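PDB 5BP9: putative methyltransferase protein from Bacteroides fragilis, which probably transfers methyl groups from S-adenosylmethionine to a substrate not yet identified, and is seen here with the product S-adenosyl-L-homocysteine bound. Local coordinates for residues G109-L117 with S135-V144. Sequence-based numbering, arbitrary orientation.
With SAH (S-adenosyl-L-homocysteine), chain D.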
ATOM      1  N   GLY A 109      -3.988   3.305   1.659  1.00 11.36           N
ATOM      2  CA  GLY A 109      -3.429   3.678   0.355  1.00 13.10           C
ATOM      3  C   GLY A 109      -4.312   3.121  -0.738  1.00 13.32           C
ATOM      4  O   GLY A 109      -3.870   2.400  -1.630  1.00 14.11           O
ATOM      5  N   ALA A 110      -5.601   3.439  -0.642  1.00 12.14           N
ATOM      6  CA  ALA A 110      -6.631   2.753  -1.418  1.00 12.47           C
ATOM      7  C   ALA A 110      -6.682   3.076  -2.928  1.00 13.41           C
ATOM      8  O   ALA A 110      -7.351   2.382  -3.714  1.00 15.06           O
ATOM      9  CB  ALA A 110      -7.958   2.980  -0.736  1.00 12.56           C
ATOM     10  N   GLY A 111      -6.000   4.149  -3.331  1.00 13.45           N
ATOM     11  CA  GLY A 111      -5.819   4.447  -4.746  1.00 15.68           C
ATOM     12  C   GLY A 111      -7.116   4.714  -5.464  1.00 16.02           C
ATOM     13  O   GLY A 111      -7.847   5.615  -5.068  1.00 16.68           O
ATOM     14  N   SER A 112      -7.415   3.922  -6.505  1.00 15.15           N
ATOM     15  CA  SER A 112      -8.678   4.110  -7.240  1.00 16.07           C
ATOM     16  C   SER A 112      -9.897   3.595  -6.504  1.00 15.28           C
ATOM     17  O   SER A 112     -10.999   3.803  -6.981  1.00 18.51           O
ATOM     18  CB  SER A 112      -8.626   3.408  -8.604  1.00 18.72           C
ATOM     19  OG  SER A 112      -8.671   2.007  -8.391  1.00 22.00           O
ATOM     20  N   GLY A 113      -9.709   2.893  -5.383  1.00 13.59           N
ATOM     21  CA  GLY A 113     -10.821   2.305  -4.625  1.00 16.14           C
ATOM     22  C   GLY A 113     -11.218   0.902  -5.013  1.00 16.50           C
ATOM     23  O   GLY A 113     -12.239   0.402  -4.516  1.00 16.85           O
ATOM     24  N   CYS A 114     -10.413   0.237  -5.843  1.00 16.70           N
ATOM     25  CA  CYS A 114     -10.726  -1.100  -6.301  1.00 18.94           C
ATOM     26  C   CYS A 114     -10.994  -2.084  -5.160  1.00 17.39           C
ATOM     27  O   CYS A 114     -11.989  -2.823  -5.216  1.00 20.87           O
ATOM     28  CB  CYS A 114      -9.617  -1.625  -7.249  1.00 28.58           C
ATOM     29  SG  CYS A 114      -7.925  -1.782  -6.578  1.00 48.45           S
ATOM     30  N   HIS A 115     -10.120  -2.107  -4.145  1.00 16.61           N
ATOM     31  CA  HIS A 115     -10.294  -3.027  -3.045  1.00 16.16           C
ATOM     32  C   HIS A 115     -11.522  -2.634  -2.242  1.00 17.06           C
ATOM     33  O   HIS A 115     -12.337  -3.502  -1.905  1.00 17.28           O
ATOM     34  CB  HIS A 115      -9.055  -3.124  -2.165  1.00 16.48           C
ATOM     35  CG  HIS A 115      -7.860  -3.655  -2.888  1.00 21.44           C
ATOM     36  ND1 HIS A 115      -6.619  -3.057  -2.829  1.00 29.48           N
ATOM     37  CD2 HIS A 115      -7.726  -4.721  -3.703  1.00 20.84           C
ATOM     38  CE1 HIS A 115      -5.776  -3.743  -3.574  1.00 28.41           C
ATOM     39  NE2 HIS A 115      -6.427  -4.754  -4.118  1.00 19.56           N
ATOM     40  N   ALA A 116     -11.665  -1.337  -1.963  1.00 15.37           N
ATOM     41  CA  ALA A 116     -12.783  -0.848  -1.170  1.00 14.78           C
ATOM     42  C   ALA A 116     -14.111  -1.185  -1.833  1.00 15.72           C
ATOM     43  O   ALA A 116     -15.024  -1.670  -1.151  1.00 17.77           O
ATOM     44  CB  ALA A 116     -12.672   0.646  -0.919  1.00 15.37           C
ATOM     45  N   LEU A 117     -14.219  -0.952  -3.142  1.00 17.34           N
ATOM     46  CA  LEU A 117     -15.432  -1.339  -3.888  1.00 20.08           C
ATOM     47  C   LEU A 117     -15.744  -2.830  -3.839  1.00 20.93           C
ATOM     48  O   LEU A 117     -16.894  -3.215  -3.693  1.00 21.68           O
ATOM     49  CB  LEU A 117     -15.342  -0.882  -5.344  1.00 22.10           C
ATOM     50  CG  LEU A 117     -15.376   0.638  -5.541  1.00 20.08           C
ATOM     51  CD1 LEU A 117     -15.050   1.019  -6.985  1.00 26.18           C
ATOM     52  CD2 LEU A 117     -16.714   1.245  -5.136  1.00 22.31           C
ATOM     53  N   SER A 135      -7.057  10.836  -6.172  1.00 12.80           N
ATOM     54  CA  SER A 135      -7.476   9.464  -5.929  1.00 12.79           C
ATOM     55  C   SER A 135      -8.710   9.430  -5.044  1.00 11.69           C
ATOM     56  O   SER A 135      -9.653   8.697  -5.335  1.00 14.01           O
ATOM     57  CB  SER A 135      -6.348   8.649  -5.318  1.00 14.07           C
ATOM     58  OG  SER A 135      -5.227   8.574  -6.195  1.00 15.37           O
ATOM     59  N   VAL A 136      -8.711  10.230  -3.987  1.00 12.04           N
ATOM     60  CA  VAL A 136      -9.874  10.316  -3.102  1.00 12.26           C
ATOM     61  C   VAL A 136     -11.115  10.838  -3.840  1.00 13.19           C
ATOM     62  O   VAL A 136     -12.227  10.286  -3.648  1.00 14.38           O
ATOM     63  CB  VAL A 136      -9.538  11.108  -1.822  1.00 11.80           C
ATOM     64  CG1 VAL A 136     -10.781  11.422  -0.993  1.00 14.97           C
ATOM     65  CG2 VAL A 136      -8.487  10.362  -0.996  1.00 13.01           C
ATOM     66  N   GLU A 137     -10.923  11.830  -4.725  1.00 13.44           N
ATOM     67  CA  GLU A 137     -12.009  12.334  -5.592  1.00 15.86           C
ATOM     68  C   GLU A 137     -12.645  11.199  -6.351  1.00 15.57           C
ATOM     69  O   GLU A 137     -13.855  11.032  -6.333  1.00 17.64           O
ATOM     70  CB  GLU A 137     -11.475  13.355  -6.631  1.00 18.10           C
ATOM     71  CG  GLU A 137     -12.349  13.604  -7.873  1.00 21.50           C
ATOM     72  CD  GLU A 137     -11.780  14.664  -8.807  1.00 19.32           C
ATOM     73  OE1 GLU A 137     -11.764  14.400 -10.036  1.00 27.20           O
ATOM     74  OE2 GLU A 137     -11.351  15.731  -8.291  1.00 26.67           O
ATOM     75  N   VAL A 138     -11.813  10.438  -7.045  1.00 14.68           N
ATOM     76  CA  VAL A 138     -12.277   9.327  -7.856  1.00 15.13           C
ATOM     77  C   VAL A 138     -12.983   8.273  -7.032  1.00 16.87           C
ATOM     78  O   VAL A 138     -14.053   7.813  -7.427  1.00 17.14           O
ATOM     79  CB  VAL A 138     -11.135   8.736  -8.714  1.00 16.70           C
ATOM     80  CG1 VAL A 138     -11.505   7.386  -9.355  1.00 18.83           C
ATOM     81  CG2 VAL A 138     -10.741   9.757  -9.777  1.00 20.95           C
HETATM   82  N   MSE A 139     -12.400   7.887  -5.901  1.00 14.65           N
HETATM   83  CA  MSE A 139     -13.053   6.942  -5.015  1.00 14.59           C
HETATM   84  C   MSE A 139     -14.454   7.385  -4.669  1.00 15.23           C
HETATM   85  O   MSE A 139     -15.388   6.568  -4.703  1.00 15.37           O
HETATM   86  CB  MSE A 139     -12.286   6.707  -3.698  1.00 13.51           C
HETATM   87  CG  MSE A 139     -11.039   5.895  -3.992  1.00 14.67           C
HETATM   88 SE   MSE A 139     -10.309   5.147  -2.340  1.00 16.66          SE
HETATM   89  CE  MSE A 139      -9.059   6.610  -2.039  1.00 17.14           C
ATOM     90  N   LYS A 140     -14.617   8.660  -4.317  1.00 13.80           N
ATOM     91  CA  LYS A 140     -15.951   9.142  -3.931  1.00 13.43           C
ATOM     92  C   LYS A 140     -16.937   9.038  -5.084  1.00 15.99           C
ATOM     93  O   LYS A 140     -18.080   8.550  -4.933  1.00 19.17           O
ATOM     94  CB  LYS A 140     -15.865  10.565  -3.398  1.00 14.91           C
ATOM     95  CG  LYS A 140     -15.145  10.699  -2.072  1.00 15.48           C
ATOM     96  CD  LYS A 140     -15.056  12.135  -1.619  1.00 14.49           C
ATOM     97  CE  LYS A 140     -14.416  12.328  -0.260  1.00 17.46           C
ATOM     98  NZ  LYS A 140     -15.164  11.697   0.855  1.00 16.14           N
ATOM     99  N   LEU A 141     -16.493   9.453  -6.246  1.00 14.50           N
ATOM    100  CA  LEU A 141     -17.345   9.437  -7.436  1.00 16.48           C
ATOM    101  C   LEU A 141     -17.678   8.038  -7.923  1.00 17.29           C
ATOM    102  O   LEU A 141     -18.772   7.824  -8.490  1.00 20.57           O
ATOM    103  CB  LEU A 141     -16.734  10.316  -8.541  1.00 16.34           C
ATOM    104  CG  LEU A 141     -16.547  11.799  -8.201  1.00 17.65           C
ATOM    105  CD1 LEU A 141     -15.820  12.525  -9.328  1.00 16.64           C
ATOM    106  CD2 LEU A 141     -17.873  12.478  -7.900  1.00 19.71           C
ATOM    107  N   ARG A 142     -16.797   7.077  -7.646  1.00 17.11           N
ATOM    108  CA  ARG A 142     -17.053   5.647  -7.953  1.00 15.95           C
ATOM    109  C   ARG A 142     -17.976   4.945  -6.958  1.00 16.11           C
ATOM    110  O   ARG A 142     -18.391   3.791  -7.185  1.00 21.88           O
ATOM    111  CB  ARG A 142     -15.759   4.856  -8.043  1.00 18.05           C
ATOM    112  CG  ARG A 142     -14.884   5.262  -9.200  1.00 18.35           C
ATOM    113  CD  ARG A 142     -13.633   4.390  -9.255  1.00 18.59           C
ATOM    114  NE  ARG A 142     -13.917   3.093  -9.862  1.00 23.29           N
ATOM    115  CZ  ARG A 142     -13.156   2.004  -9.782  1.00 23.87           C
ATOM    116  NH1 ARG A 142     -12.030   1.983  -9.082  1.00 24.38           N
ATOM    117  NH2 ARG A 142     -13.543   0.899 -10.412  1.00 29.73           N
ATOM    118  N   GLY A 143     -18.273   5.599  -5.837  1.00 17.45           N
ATOM    119  CA  GLY A 143     -19.198   5.079  -4.851  1.00 19.14           C
ATOM    120  C   GLY A 143     -18.573   4.453  -3.621  1.00 18.42           C
ATOM    121  O   GLY A 143     -19.253   3.685  -2.905  1.00 20.96           O
ATOM    122  N   VAL A 144     -17.299   4.776  -3.329  1.00 16.67           N
ATOM    123  CA  VAL A 144     -16.711   4.353  -2.050  1.00 15.49           C
ATOM    124  C   VAL A 144     -17.378   5.211  -0.960  1.00 16.91           C
ATOM    125  O   VAL A 144     -17.347   6.437  -1.016  1.00 15.80           O
ATOM    126  CB  VAL A 144     -15.183   4.511  -2.032  1.00 14.46           C
ATOM    127  CG1 VAL A 144     -14.631   4.114  -0.680  1.00 14.76           C
ATOM    128  CG2 VAL A 144     -14.549   3.659  -3.113  1.00 15.47           C
TER
HETATM  129  N   SAH D 303      -3.798   0.005  -2.926  1.00 37.50           N
HETATM  130  CA  SAH D 303      -3.887   0.602  -4.315  1.00 53.00           C
HETATM  131  CB  SAH D 303      -2.790   1.630  -4.632  1.00 50.63           C
HETATM  132  CG  SAH D 303      -1.351   1.176  -4.387  1.00 39.65           C
HETATM  133  SD  SAH D 303      -0.217   2.493  -4.723  1.00 22.99           S
HETATM  134  C   SAH D 303      -3.843  -0.480  -5.358  1.00 61.37           C
HETATM  135  O   SAH D 303      -3.658  -1.652  -5.047  1.00 39.48           O
HETATM  136  OXT SAH D 303      -3.993  -0.248  -6.557  1.00 77.23           O
HETATM  137  C5' SAH D 303       0.096   3.133  -3.097  1.00 19.87           C
HETATM  138  C4' SAH D 303      -0.947   4.152  -2.654  1.00 15.88           C
HETATM  139  O4' SAH D 303      -0.648   4.535  -1.295  1.00 13.82           O
HETATM  140  C3' SAH D 303      -1.005   5.454  -3.450  1.00 12.43           C
HETATM  141  O3' SAH D 303      -2.365   5.716  -3.866  1.00 13.96           O
HETATM  142  C2' SAH D 303      -0.463   6.505  -2.487  1.00 11.84           C
HETATM  143  O2' SAH D 303      -0.926   7.825  -2.696  1.00 13.40           O
HETATM  144  C1' SAH D 303      -0.861   5.946  -1.140  1.00 11.94           C
HETATM  145  N9  SAH D 303      -0.090   6.386   0.033  1.00 12.85           N
HETATM  146  C8  SAH D 303       1.242   6.553   0.101  1.00 13.85           C
HETATM  147  N7  SAH D 303       1.678   6.889   1.277  1.00 14.53           N
HETATM  148  C5  SAH D 303       0.540   6.924   2.058  1.00 12.45           C
HETATM  149  C6  SAH D 303       0.309   7.219   3.410  1.00 13.22           C
HETATM  150  N6  SAH D 303       1.292   7.536   4.270  1.00 13.80           N
HETATM  151  N1  SAH D 303      -0.971   7.170   3.873  1.00 12.77           N
HETATM  152  C2  SAH D 303      -1.959   6.858   3.007  1.00 13.35           C
HETATM  153  N3  SAH D 303      -1.846   6.556   1.702  1.00 12.70           N
HETATM  154  C4  SAH D 303      -0.569   6.616   1.275  1.00 10.72           C
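Arg142 makes the polar link between the two segments: its NH1 donates to the backbone O of Ser112 at 3.0 Å, with an N-H...O angle of 154°. The acceptor lies near the guanidinium plane, but the donor sits well above the carbonyl plane of Ser112. A bend at chi3 (79°) turns the arginine's end back toward the glycine-rich loop. One face of the guanidinium is covered by Leu117, whose CD1 stands over its centre, 3.5 Å from CZ. Hydroxyl OG of Ser112 has its own partner, the backbone O of Leu83.

The apolar part centres on Met139, a selenomethionine. Its CG rests against the peptide joining Ser112 to Gly113, 3.6 Å from Gly113 N. The extended CB-CG bond (chi2 -164°) carries SE to 3.6 Å from CB of Ala110, and the bend at chi3 then swings CE toward Gly111 O. With no side chain at Gly113, the helix can come this close; the CA atoms of Gly113 and Met139 are 5.2 Å apart. Beside it, CB of Ser135 meets Gly111 O at 3.4 Å. At the far end Val144, whose N closes the Schellman motif around Gly143 by bonding back to Met139 O, puts CG2 3.8 Å from Leu117 CD2, while its CG1 packs on CB of Ala116.

On the ligand side, the amino N of S-adenosyl-L-homocysteine donates to Gly109 O (2.7 Å), and CE1 of His115 lies near a carboxylate oxygen. Asp130, which also binds the ligand, accepts a bond from Gly111 N. A type II' turn from Ala110 to Gly113 leads into helix 114-121, with Gly113 as N-cap. Helix 133-142 thus backs the glycine-rich loop that follows strand 104-108, as is characteristic of the Rossmann-like cofactor site of class I methyltransferases.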